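Local coordinates for CBS domain-containing protein CBSX2, chloroplastic (PDB 3SL7) that probably regulates the chloroplast thioredoxin system through its pair of CBS domains, and so modulates plant development, at residues 120-132 with 141-153. Numbering follows the deposited sequence.
Sequences AARLLLETKFRRL and LIGILTRGNVVRA. With ACT (acetate ion), chain C.
L132 and L145 form a hydrogen-bonded antiparallel pair. L132 N donates to L145 O over 2.9 Å, and L145 N donates to L132 O over 2.8 Å, nearly straight at 176°. Helix 120-124 packs on the sheet face that carries L132 and L145, through A120 and L124. CD2 of L124 rests 3.3 Å from L145 O, while CD1 meets V150 CG2 tip to tip, tight at 3.4 Å. A120 CB touches L145 CD2 at 3.6 Å. A121 CB faces V150 CG1.

At the start of helix 147-153, one water donates to R130 O and accepts from R147 N. R147 bends at chi3 (55°), and its guanidinium turns an edge to L125, with CD1 near its plane, 3.9 Å from NH1. Poorly ordered R130 runs alongside, its guanidinium, as modelled, almost perpendicular to that of R147. T146 OG1 caps the helix by accepting from N149 N at 2.9 Å.

On the R131 side of the sheet, I144 CD1 touches R131 CB at 3.7 Å and reaches F129 CE2. The extended R131 chain carries NE to an acetate, probably from the crystallisation liquor, through weak bonds; R131 NH2 hydrogen-bonds T38 OG1. F85 of the second subunit covers A121 and V150, and W82 of that subunit makes a cation-pi contact with R147. Helix 117-124, the hairpin and helix 147-159 belong to the beta-alpha-beta-beta-alpha fold of the second CBS domain.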
# COMPACT_ATOMS: atom_id res chain seq x y z
N ALA A 120 20.66 2.23 0.27
CA ALA A 120 19.42 1.81 -0.37
C ALA A 120 18.24 2.63 0.14
O ALA A 120 17.38 3.04 -0.62
CB ALA A 120 19.18 0.33 -0.16
N ALA A 121 18.22 2.90 1.44
CA ALA A 121 17.14 3.66 2.03
C ALA A 121 17.02 5.05 1.38
O ALA A 121 15.93 5.51 1.06
CB ALA A 121 17.33 3.78 3.53
N ARG A 122 18.17 5.69 1.19
CA ARG A 122 18.24 7.00 0.55
C ARG A 122 17.62 6.95 -0.84
O ARG A 122 16.84 7.82 -1.23
CB ARG A 122 19.71 7.41 0.45
CG ARG A 122 19.98 8.90 0.43
CD ARG A 122 21.43 9.17 0.84
NE ARG A 122 21.72 8.62 2.17
CZ ARG A 122 22.84 8.86 2.85
NH1 ARG A 122 23.78 9.63 2.34
NH2 ARG A 122 23.00 8.31 4.06
N LEU A 123 17.97 5.91 -1.59
CA LEU A 123 17.52 5.74 -2.97
C LEU A 123 16.03 5.56 -3.08
O LEU A 123 15.41 6.05 -4.02
CB LEU A 123 18.19 4.52 -3.58
CG LEU A 123 19.29 4.53 -4.64
CD1 LEU A 123 19.26 5.69 -5.65
CD2 LEU A 123 20.68 4.18 -4.11
N LEU A 124 15.44 4.82 -2.14
CA LEU A 124 14.00 4.61 -2.14
C LEU A 124 13.29 5.92 -2.42
O LEU A 124 12.31 5.97 -3.15
CB LEU A 124 13.51 4.10 -0.80
CG LEU A 124 13.54 2.60 -0.56
CD1 LEU A 124 13.03 2.29 0.84
CD2 LEU A 124 12.69 1.92 -1.60
N LEU A 125 13.80 6.98 -1.81
CA LEU A 125 13.14 8.27 -1.90
C LEU A 125 13.47 9.03 -3.19
O LEU A 125 12.89 10.08 -3.46
CB LEU A 125 13.49 9.13 -0.69
CG LEU A 125 13.00 8.63 0.68
CD1 LEU A 125 13.55 7.26 1.00
CD2 LEU A 125 13.37 9.61 1.78
N GLU A 126 14.39 8.51 -3.99
CA GLU A 126 14.78 9.21 -5.21
C GLU A 126 14.08 8.66 -6.45
O GLU A 126 14.19 9.23 -7.53
CB GLU A 126 16.30 9.22 -5.38
CG GLU A 126 17.04 10.09 -4.35
CD GLU A 126 18.55 10.00 -4.46
OE1 GLU A 126 19.05 9.45 -5.47
OE2 GLU A 126 19.25 10.47 -3.54
N THR A 127 13.35 7.56 -6.28
CA THR A 127 12.60 6.96 -7.39
C THR A 127 11.10 7.14 -7.18
O THR A 127 10.61 6.95 -6.06
CB THR A 127 12.92 5.45 -7.51
OG1 THR A 127 12.05 4.86 -8.48
CG2 THR A 127 12.71 4.75 -6.18
N LYS A 128 10.36 7.53 -8.23
CA LYS A 128 8.92 7.74 -8.10
C LYS A 128 8.23 6.43 -7.71
O LYS A 128 7.21 6.43 -7.02
CB LYS A 128 8.29 8.31 -9.38
CG LYS A 128 6.92 8.93 -9.14
CD LYS A 128 6.32 9.55 -10.40
CE LYS A 128 5.69 8.50 -11.28
NZ LYS A 128 4.76 9.12 -12.27
N PHE A 129 8.83 5.32 -8.12
CA PHE A 129 8.32 4.00 -7.77
C PHE A 129 8.36 3.74 -6.26
O PHE A 129 7.58 2.94 -5.75
CB PHE A 129 9.10 2.93 -8.53
CG PHE A 129 8.42 1.60 -8.55
CD1 PHE A 129 7.12 1.48 -9.01
CD2 PHE A 129 9.10 0.47 -8.14
CE1 PHE A 129 6.49 0.25 -9.04
CE2 PHE A 129 8.48 -0.78 -8.17
CZ PHE A 129 7.17 -0.89 -8.62
N ARG A 130 9.25 4.43 -5.54
CA ARG A 130 9.34 4.30 -4.08
C ARG A 130 9.57 2.87 -3.59
O ARG A 130 9.26 2.52 -2.45
CB ARG A 130 8.08 4.86 -3.43
CG ARG A 130 7.85 6.34 -3.68
CD ARG A 130 8.75 7.21 -2.82
NE ARG A 130 8.07 7.66 -1.61
CZ ARG A 130 7.37 8.79 -1.54
NH1 ARG A 130 7.26 9.58 -2.60
NH2 ARG A 130 6.77 9.14 -0.40
N ARG A 131 10.08 2.02 -4.48
CA ARG A 131 10.60 0.71 -4.10
C ARG A 131 11.83 0.50 -4.95
O ARG A 131 11.97 1.14 -5.99
CB ARG A 131 9.58 -0.39 -4.42
CG ARG A 131 8.17 -0.09 -3.98
CD ARG A 131 7.21 -0.99 -4.72
NE ARG A 131 5.83 -0.83 -4.28
CZ ARG A 131 4.99 0.08 -4.77
NH1 ARG A 131 5.37 0.91 -5.72
NH2 ARG A 131 3.75 0.14 -4.30
N LEU A 132 12.71 -0.39 -4.52
CA LEU A 132 13.89 -0.72 -5.30
C LEU A 132 13.88 -2.21 -5.56
O LEU A 132 13.98 -3.00 -4.63
CB LEU A 132 15.17 -0.35 -4.54
CG LEU A 132 15.33 1.14 -4.28
CD1 LEU A 132 16.43 1.39 -3.25
CD2 LEU A 132 15.62 1.87 -5.58
N LEU A 141 15.34 -10.61 -11.00
CA LEU A 141 14.66 -10.07 -9.84
C LEU A 141 14.70 -11.07 -8.70
O LEU A 141 14.20 -12.18 -8.83
CB LEU A 141 13.20 -9.80 -10.20
CG LEU A 141 12.36 -9.21 -9.08
CD1 LEU A 141 12.96 -7.88 -8.69
CD2 LEU A 141 10.91 -9.05 -9.55
N ILE A 142 15.31 -10.70 -7.57
CA ILE A 142 15.38 -11.63 -6.45
C ILE A 142 14.66 -11.10 -5.22
O ILE A 142 14.45 -11.81 -4.24
CB ILE A 142 16.84 -12.01 -6.09
CG1 ILE A 142 17.65 -10.77 -5.74
CG2 ILE A 142 17.49 -12.77 -7.24
CD1 ILE A 142 19.06 -11.09 -5.19
N GLY A 143 14.26 -9.84 -5.29
CA GLY A 143 13.52 -9.27 -4.19
C GLY A 143 13.15 -7.84 -4.48
O GLY A 143 13.45 -7.29 -5.53
N ILE A 144 12.51 -7.20 -3.51
CA ILE A 144 12.25 -5.79 -3.63
C ILE A 144 12.44 -5.16 -2.26
O ILE A 144 12.14 -5.78 -1.23
CB ILE A 144 10.83 -5.52 -4.24
CG1 ILE A 144 10.68 -4.07 -4.66
CG2 ILE A 144 9.71 -5.90 -3.27
CD1 ILE A 144 9.56 -3.87 -5.67
N LEU A 145 12.99 -3.95 -2.24
CA LEU A 145 13.07 -3.18 -1.00
C LEU A 145 11.99 -2.11 -1.00
O LEU A 145 11.94 -1.25 -1.88
CB LEU A 145 14.45 -2.52 -0.84
CG LEU A 145 14.66 -1.85 0.52
CD1 LEU A 145 14.78 -2.90 1.63
CD2 LEU A 145 15.89 -0.94 0.49
N THR A 146 11.14 -2.15 0.02
CA THR A 146 10.05 -1.21 0.14
C THR A 146 10.33 -0.32 1.34
O THR A 146 11.15 -0.67 2.17
CB THR A 146 8.73 -1.94 0.40
OG1 THR A 146 8.75 -2.52 1.71
CG2 THR A 146 8.51 -3.05 -0.64
N ARG A 147 9.62 0.80 1.44
CA ARG A 147 9.76 1.65 2.61
C ARG A 147 9.40 0.87 3.87
O ARG A 147 10.05 1.02 4.90
CB ARG A 147 8.89 2.90 2.48
CG ARG A 147 9.45 3.93 1.51
CD ARG A 147 8.49 5.11 1.33
NE ARG A 147 8.14 5.73 2.60
CZ ARG A 147 8.94 6.55 3.28
NH1 ARG A 147 10.16 6.84 2.81
NH2 ARG A 147 8.54 7.09 4.43
N GLY A 148 8.38 0.03 3.76
CA GLY A 148 7.99 -0.84 4.85
C GLY A 148 9.11 -1.77 5.31
O GLY A 148 9.26 -2.01 6.51
N ASN A 149 9.87 -2.32 4.37
CA ASN A 149 11.02 -3.14 4.72
C ASN A 149 12.03 -2.33 5.52
O ASN A 149 12.63 -2.84 6.46
CB ASN A 149 11.73 -3.68 3.47
CG ASN A 149 10.91 -4.70 2.73
OD1 ASN A 149 10.08 -5.40 3.32
ND2 ASN A 149 11.16 -4.82 1.42
N VAL A 150 12.23 -1.08 5.13
CA VAL A 150 13.24 -0.24 5.78
C VAL A 150 12.79 0.10 7.19
O VAL A 150 13.58 0.08 8.12
CB VAL A 150 13.52 1.04 4.97
CG1 VAL A 150 14.48 1.95 5.74
CG2 VAL A 150 14.09 0.69 3.59
N VAL A 151 11.51 0.40 7.36
CA VAL A 151 10.98 0.64 8.69
C VAL A 151 11.12 -0.62 9.57
O VAL A 151 11.51 -0.56 10.74
CB VAL A 151 9.52 1.07 8.63
CG1 VAL A 151 8.92 1.20 10.04
CG2 VAL A 151 9.41 2.38 7.85
N ARG A 152 10.82 -1.77 8.98
CA ARG A 152 10.98 -3.03 9.69
C ARG A 152 12.41 -3.19 10.17
O ARG A 152 12.65 -3.66 11.29
CB ARG A 152 10.60 -4.19 8.77
CG ARG A 152 10.53 -5.54 9.45
CD ARG A 152 9.86 -6.55 8.52
NE ARG A 152 10.04 -7.92 8.98
CZ ARG A 152 11.15 -8.63 8.77
NH1 ARG A 152 12.17 -8.10 8.12
NH2 ARG A 152 11.23 -9.88 9.21
N ALA A 153 13.37 -2.79 9.34
CA ALA A 153 14.78 -2.89 9.71
C ALA A 153 15.12 -2.00 10.90
O ALA A 153 15.75 -2.44 11.85
CB ALA A 153 15.69 -2.58 8.53
C ACT C . 5.20 -3.62 -2.43
O ACT C . 4.72 -2.69 -1.75
OXT ACT C . 5.49 -3.33 -3.60
CH3 ACT C . 5.42 -5.00 -1.86
O HOH W 1 7.65 1.36 -0.74